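Local coordinates for enoyl-CoA hydratase/isomerase family protein (Mycobacterium tuberculosis, PDB 4FN7), which acts as an enoyl-CoA isomerase of the crotonase superfamily, moving the carbon-carbon double bond of unsaturated fatty acyl-CoA thioesters, at the interface of chains A and B. Residues are numbered along the deposited sequence; one frame, centred on the assembly and turned at random. Chains: chain A/B, Enoyl-CoA hydratase/isomerase family protein.

Contact 1: the interface of chains A and B. Residues chain A 131, 135, 137, 158-159; chain B 202-203, 206, 210.
B:Thr206 and B:His203, on helix 200-210 of chain B, hydrogen-bond to backbone groups of A:Ile137 and A:Gly159 in this interface between crotonase-fold subunits. One bond runs from the amide N of A:Ile137 to the hydroxyl OG1 of B:Thr206; it is long at 3.3 Å but almost straight, with 166° at the hydrogen. That hydroxyl is also a donor, giving its own bond to the carbonyl O of B:Ala202, one helical turn back, with OG1 of B:Thr206 to O at 2.8 Å. Its two roles fix the rotation of the threonine: with chi1 at -62°, OG1 lies beside its own backbone N and CG2 is sent the other way, into chain A. Another bond joins ring nitrogen ND1 of B:His203 to the carbonyl O of A:Gly159, at the end of helix 151-159, over 2.8 Å. The oxygen lies in the imidazole plane, whereas ND1 sits well above the carbonyl plane, 42° out of it. The bond to a carbonyl would probably favour the tautomer with its hydrogen on ND1.

Apolar contacts fill the space between the bonds. The two methyls of A:Val131, on the 3-10 helix 130-133, divide the work: CG1 rests on the helix backbone, 3.6 Å from CA of B:His203, and CG2 turns to the B:Thr206 side chain. The methyl CG2 of B:Thr206 meets CD1 of A:Ile137 at 3.8 Å and CB of A:Thr158 at 3.9 Å, making it a shared plug between loop and helix.

A water-mediated link borders the patch. Water 1 lies 3.2 Å from OG1 of A:Thr158 and 3.0 Å from OG of B:Ser210, joining two hydroxyls that do not bond directly; its contact with the amide of A:Gly159 is weak.

The patch fastens the helix of one subunit against a loop and two helical segments of its neighbour, probably helping to hold the trimer together.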
ATOM      1  N   VAL A 131       8.258 -14.671 -13.900  1.00 10.17           N
ATOM      2  CA  VAL A 131       7.309 -15.782 -13.962  1.00 10.22           C
ATOM      3  C   VAL A 131       6.949 -16.134 -15.403  1.00 10.81           C
ATOM      4  O   VAL A 131       6.703 -17.302 -15.716  1.00 11.80           O
ATOM      5  CB  VAL A 131       6.050 -15.474 -13.119  1.00 11.78           C
ATOM      6  CG1 VAL A 131       4.922 -16.451 -13.426  1.00 13.35           C
ATOM      7  CG2 VAL A 131       6.403 -15.487 -11.624  1.00 12.76           C
ATOM      8  N   MET A 135      11.202 -18.224 -14.148  1.00 13.44           N
ATOM      9  CA  MET A 135      12.028 -17.963 -12.984  0.58 14.87           C
ATOM     10  C   MET A 135      11.188 -17.564 -11.777  1.00 13.27           C
ATOM     11  O   MET A 135      10.293 -16.726 -11.866  1.00 14.12           O
ATOM     12  CB  MET A 135      13.070 -16.897 -13.317  0.58 18.70           C
ATOM     13  CG  MET A 135      13.910 -17.276 -14.528  0.58 23.05           C
ATOM     14  SD  MET A 135      15.083 -16.009 -15.022  0.58 28.18           S
ATOM     15  CE  MET A 135      15.826 -16.773 -16.457  0.58 28.33           C
ATOM     16  N   ILE A 137      10.724 -15.555  -8.458  1.00 12.08           N
ATOM     17  CA  ILE A 137      11.322 -14.287  -8.043  1.00 11.58           C
ATOM     18  C   ILE A 137      12.069 -14.454  -6.723  1.00 10.81           C
ATOM     19  O   ILE A 137      11.501 -14.937  -5.740  1.00 11.11           O
ATOM     20  CB  ILE A 137      10.277 -13.175  -7.903  1.00 11.38           C
ATOM     21  CG1 ILE A 137       9.520 -12.975  -9.217  1.00 11.96           C
ATOM     22  CG2 ILE A 137      10.967 -11.877  -7.496  1.00 10.92           C
ATOM     23  CD1 ILE A 137       8.462 -11.877  -9.159  1.00 11.72           C
ATOM     24  N   THR A 158       4.180  -9.619  -9.368  1.00  8.87           N
ATOM     25  CA  THR A 158       4.974 -10.786  -9.014  1.00  9.04           C
ATOM     26  C   THR A 158       4.427 -12.062  -9.669  1.00  8.19           C
ATOM     27  O   THR A 158       4.994 -12.547 -10.648  1.00  9.65           O
ATOM     28  CB  THR A 158       5.125 -10.915  -7.484  1.00  8.70           C
ATOM     29  OG1 THR A 158       3.833 -10.983  -6.865  1.00  9.17           O
ATOM     30  CG2 THR A 158       5.879  -9.701  -6.928  1.00 10.19           C
ATOM     31  N   GLY A 159       3.308 -12.577  -9.163  1.00  9.48           N
ATOM     32  CA  GLY A 159       2.757 -13.831  -9.654  1.00 10.36           C
ATOM     33  C   GLY A 159       2.283 -13.801 -11.096  1.00  9.78           C
ATOM     34  O   GLY A 159       2.263 -14.837 -11.769  1.00  9.81           O
TER
ATOM     35  N   ALA B 202       6.874 -21.472 -11.726  1.00 10.68           N
ATOM     36  CA  ALA B 202       7.317 -20.170 -11.236  1.00 10.76           C
ATOM     37  C   ALA B 202       6.146 -19.366 -10.686  1.00 10.07           C
ATOM     38  O   ALA B 202       6.282 -18.660  -9.691  1.00 11.24           O
ATOM     39  CB  ALA B 202       8.011 -19.404 -12.341  1.00 11.35           C
ATOM     40  N   HIS B 203       4.989 -19.468 -11.333  1.00 10.44           N
ATOM     41  CA  HIS B 203       3.798 -18.768 -10.854  1.00  9.69           C
ATOM     42  C   HIS B 203       3.412 -19.251  -9.458  1.00 10.47           C
ATOM     43  O   HIS B 203       3.200 -18.459  -8.540  1.00 10.49           O
ATOM     44  CB  HIS B 203       2.619 -18.958 -11.818  1.00  9.85           C
ATOM     45  CG  HIS B 203       1.303 -18.532 -11.245  1.00  9.43           C
ATOM     46  ND1 HIS B 203       0.951 -17.207 -11.089  1.00  9.62           N
ATOM     47  CD2 HIS B 203       0.265 -19.254 -10.761  1.00 10.24           C
ATOM     48  CE1 HIS B 203      -0.253 -17.133 -10.549  1.00  9.96           C
ATOM     49  NE2 HIS B 203      -0.693 -18.363 -10.343  1.00 10.80           N
ATOM     50  N   THR B 206       6.110 -18.329  -6.829  1.00 11.13           N
ATOM     51  CA  THR B 206       6.165 -16.891  -6.584  1.00 10.26           C
ATOM     52  C   THR B 206       4.938 -16.387  -5.824  1.00  9.56           C
ATOM     53  O   THR B 206       5.057 -15.554  -4.927  1.00 11.33           O
ATOM     54  CB  THR B 206       6.348 -16.115  -7.899  1.00 10.51           C
ATOM     55  OG1 THR B 206       7.591 -16.497  -8.492  1.00 10.54           O
ATOM     56  CG2 THR B 206       6.350 -14.603  -7.658  1.00 10.78           C
ATOM     57  N   SER B 210       4.765 -14.339  -2.378  1.00 10.75           N
ATOM     58  CA  SER B 210       4.172 -13.002  -2.319  1.00 10.66           C
ATOM     59  C   SER B 210       3.015 -12.937  -1.322  1.00  9.55           C
ATOM     60  O   SER B 210       2.492 -11.852  -1.046  1.00 11.70           O
ATOM     61  CB  SER B 210       3.696 -12.540  -3.698  1.00 11.03           C
ATOM     62  OG  SER B 210       2.483 -13.171  -4.071  1.00 12.40           O
TER
HETATM   63  O   HOH W   1       1.305 -13.001  -6.778  1.00 11.46           O

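Contact 2: the interface of chains A and B. Residues chain A 136-139, 228; chain B 205-206, 209.
B:Arg209 reaches from helix 200-210 of one crotonase-family subunit across to A:Tyr139 and A:Thr136 of the next, hiding 119 Å² of its surface. Its chain is extended from CG to NE (chi2 -176°), which carries the guanidinium over the aromatic ring. The tightly packed part is a three-layer stack. On one side, ring atom CE2 of A:Tyr139 lies 3.5 Å from CZ of B:Arg209, above the centre of the guanidinium. The two planes are 14° apart, nearly parallel, although the side chains themselves cross at about a right angle. The same ring face takes CD of B:Arg209 in a CH-pi contact, displaced toward the rim. On the opposite face of the guanidinium, methyl CG2 of A:Thr136 sits 3.6 Å from CZ of B:Arg209, again over the centre. CG2 of A:Thr136 also meets CB of B:Ala205 at 3.8 Å, while the hydroxyl OG1 of A:Thr136 approaches the same alanine methyl.

With both faces covered, polar partners collect around NH1. NH1 of B:Arg209 donates to the carbonyl O of A:Ile137 at 2.8 Å, a bent bond in which the donor stands above the carbonyl plane and the oxygen is tilted from the guanidinium plane. NH1 of B:Arg209 also donates to carboxylate atom OE1 of A:Glu228 at 2.9 Å, a straighter bond, and this pair forms a salt bridge.

The acidic side is looser. A:Glu228 is poorly ordered and hides 15 Å², so its geometry is less certain than that of the stack. As modelled, its carboxylate is turned 77° from the guanidinium and its OE1 is met by NH1 from above the carboxylate plane, while OE1 itself lies in the guanidinium plane, at its edge. The other oxygen, OE2 of A:Glu228, accepts a 3.2 Å bond from the backbone N of A:Tyr139 at the start of helix 139-148, where the helix end would probably favour a negative charge.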
ATOM      1  N   THR A 136      11.472 -18.193 -10.645  1.00 12.91           N
ATOM      2  CA  THR A 136      10.825 -17.809  -9.395  1.00 12.65           C
ATOM      3  C   THR A 136      11.507 -16.542  -8.878  1.00 12.79           C
ATOM      4  O   THR A 136      12.734 -16.449  -8.884  1.00 15.38           O
ATOM      5  CB  THR A 136      10.913 -18.942  -8.358  1.00 13.03           C
ATOM      6  OG1 THR A 136      10.249 -20.105  -8.874  1.00 13.69           O
ATOM      7  CG2 THR A 136      10.264 -18.539  -7.033  1.00 13.18           C
ATOM      8  N   ILE A 137      10.724 -15.555  -8.458  1.00 12.08           N
ATOM      9  CA  ILE A 137      11.322 -14.287  -8.043  1.00 11.58           C
ATOM     10  C   ILE A 137      12.069 -14.454  -6.723  1.00 10.81           C
ATOM     11  O   ILE A 137      11.501 -14.937  -5.740  1.00 11.11           O
ATOM     12  CB  ILE A 137      10.277 -13.175  -7.903  1.00 11.38           C
ATOM     13  CG1 ILE A 137       9.520 -12.975  -9.217  1.00 11.96           C
ATOM     14  CG2 ILE A 137      10.967 -11.877  -7.496  1.00 10.92           C
ATOM     15  CD1 ILE A 137       8.462 -11.877  -9.159  1.00 11.72           C
ATOM     16  N   PRO A 138      13.353 -14.055  -6.691  1.00 11.25           N
ATOM     17  CA  PRO A 138      14.116 -14.132  -5.442  1.00 11.37           C
ATOM     18  C   PRO A 138      13.507 -13.296  -4.324  1.00 10.20           C
ATOM     19  O   PRO A 138      12.902 -12.244  -4.575  1.00 11.18           O
ATOM     20  CB  PRO A 138      15.482 -13.564  -5.836  1.00 13.25           C
ATOM     21  CG  PRO A 138      15.601 -13.877  -7.290  1.00 13.87           C
ATOM     22  CD  PRO A 138      14.209 -13.662  -7.824  1.00 11.51           C
ATOM     23  N   TYR A 139      13.680 -13.758  -3.093  1.00 11.20           N
ATOM     24  CA  TYR A 139      13.163 -13.023  -1.942  1.00 11.91           C
ATOM     25  C   TYR A 139      13.640 -11.570  -1.896  1.00 10.48           C
ATOM     26  O   TYR A 139      12.855 -10.675  -1.585  1.00 11.07           O
ATOM     27  CB  TYR A 139      13.493 -13.748  -0.637  1.00 13.75           C
ATOM     28  CG  TYR A 139      12.660 -14.993  -0.411  1.00 15.49           C
ATOM     29  CD1 TYR A 139      11.323 -14.898  -0.042  1.00 15.92           C
ATOM     30  CD2 TYR A 139      13.208 -16.259  -0.562  1.00 17.34           C
ATOM     31  CE1 TYR A 139      10.555 -16.036   0.172  1.00 16.83           C
ATOM     32  CE2 TYR A 139      12.450 -17.400  -0.347  1.00 17.03           C
ATOM     33  CZ  TYR A 139      11.125 -17.279   0.018  1.00 16.65           C
ATOM     34  OH  TYR A 139      10.365 -18.406   0.232  1.00 19.18           O
ATOM     35  N   GLU A 228      18.668 -20.639  -2.258  1.00 35.75           N
ATOM     36  CA  GLU A 228      17.641 -20.628  -3.295  1.00 36.64           C
ATOM     37  C   GLU A 228      18.073 -21.486  -4.476  1.00 39.33           C
ATOM     38  O   GLU A 228      17.237 -22.008  -5.214  1.00 41.59           O
ATOM     39  CB  GLU A 228      17.343 -19.202  -3.770  1.00 34.56           C
ATOM     40  CG  GLU A 228      16.501 -18.364  -2.816  1.00 32.12           C
ATOM     41  CD  GLU A 228      15.779 -17.227  -3.527  1.00 28.99           C
ATOM     42  OE1 GLU A 228      15.106 -17.501  -4.547  1.00 29.29           O
ATOM     43  OE2 GLU A 228      15.883 -16.065  -3.072  1.00 23.22           O
TER
ATOM     44  N   ALA B 205       5.155 -20.949  -7.184  1.00 10.24           N
ATOM     45  CA  ALA B 205       6.161 -20.667  -6.175  1.00 11.43           C
ATOM     46  C   ALA B 205       6.175 -19.185  -5.816  1.00 10.29           C
ATOM     47  O   ALA B 205       6.258 -18.816  -4.641  1.00 12.27           O
ATOM     48  CB  ALA B 205       7.531 -21.095  -6.668  1.00 13.79           C
ATOM     49  N   THR B 206       6.110 -18.329  -6.829  1.00 11.13           N
ATOM     50  CA  THR B 206       6.165 -16.891  -6.584  1.00 10.26           C
ATOM     51  C   THR B 206       4.938 -16.387  -5.824  1.00  9.56           C
ATOM     52  O   THR B 206       5.057 -15.554  -4.927  1.00 11.33           O
ATOM     53  CB  THR B 206       6.348 -16.115  -7.899  1.00 10.51           C
ATOM     54  OG1 THR B 206       7.591 -16.497  -8.492  1.00 10.54           O
ATOM     55  CG2 THR B 206       6.350 -14.603  -7.658  1.00 10.78           C
ATOM     56  N   ARG B 209       5.275 -17.103  -2.204  1.00 11.41           N
ATOM     57  CA  ARG B 209       6.202 -16.152  -1.593  1.00 10.76           C
ATOM     58  C   ARG B 209       5.554 -14.780  -1.402  1.00 10.77           C
ATOM     59  O   ARG B 209       5.763 -14.130  -0.377  1.00 12.52           O
ATOM     60  CB  ARG B 209       7.468 -16.013  -2.440  1.00 10.51           C
ATOM     61  CG  ARG B 209       8.315 -17.264  -2.493  1.00 10.80           C
ATOM     62  CD  ARG B 209       9.600 -17.024  -3.273  1.00 11.66           C
ATOM     63  NE  ARG B 209      10.426 -18.221  -3.263  1.00 13.33           N
ATOM     64  CZ  ARG B 209      11.683 -18.278  -3.694  1.00 14.44           C
ATOM     65  NH1 ARG B 209      12.275 -17.195  -4.187  1.00 14.70           N
ATOM     66  NH2 ARG B 209      12.350 -19.425  -3.631  1.00 16.38           N
TER

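The C-alpha centres of contact 1 and contact 2 are about 6 Å apart, and the two form one continuous strip. A:Ile137 and B:Thr206 belong to both, and in each contact chain B contributes helix 200-210 only. Chain A differs: contact 1 draws on the 3-10 helix 130-133 and the end of helix 151-159, contact 2 on helices 139-148 and 225-228, with the loop between 133 and 139 serving both. Different surfaces of identical subunits therefore meet, and the interface is not an exact two-fold. This suits the three-copy deposited assembly, resembling the trimers typical of the crotonase family.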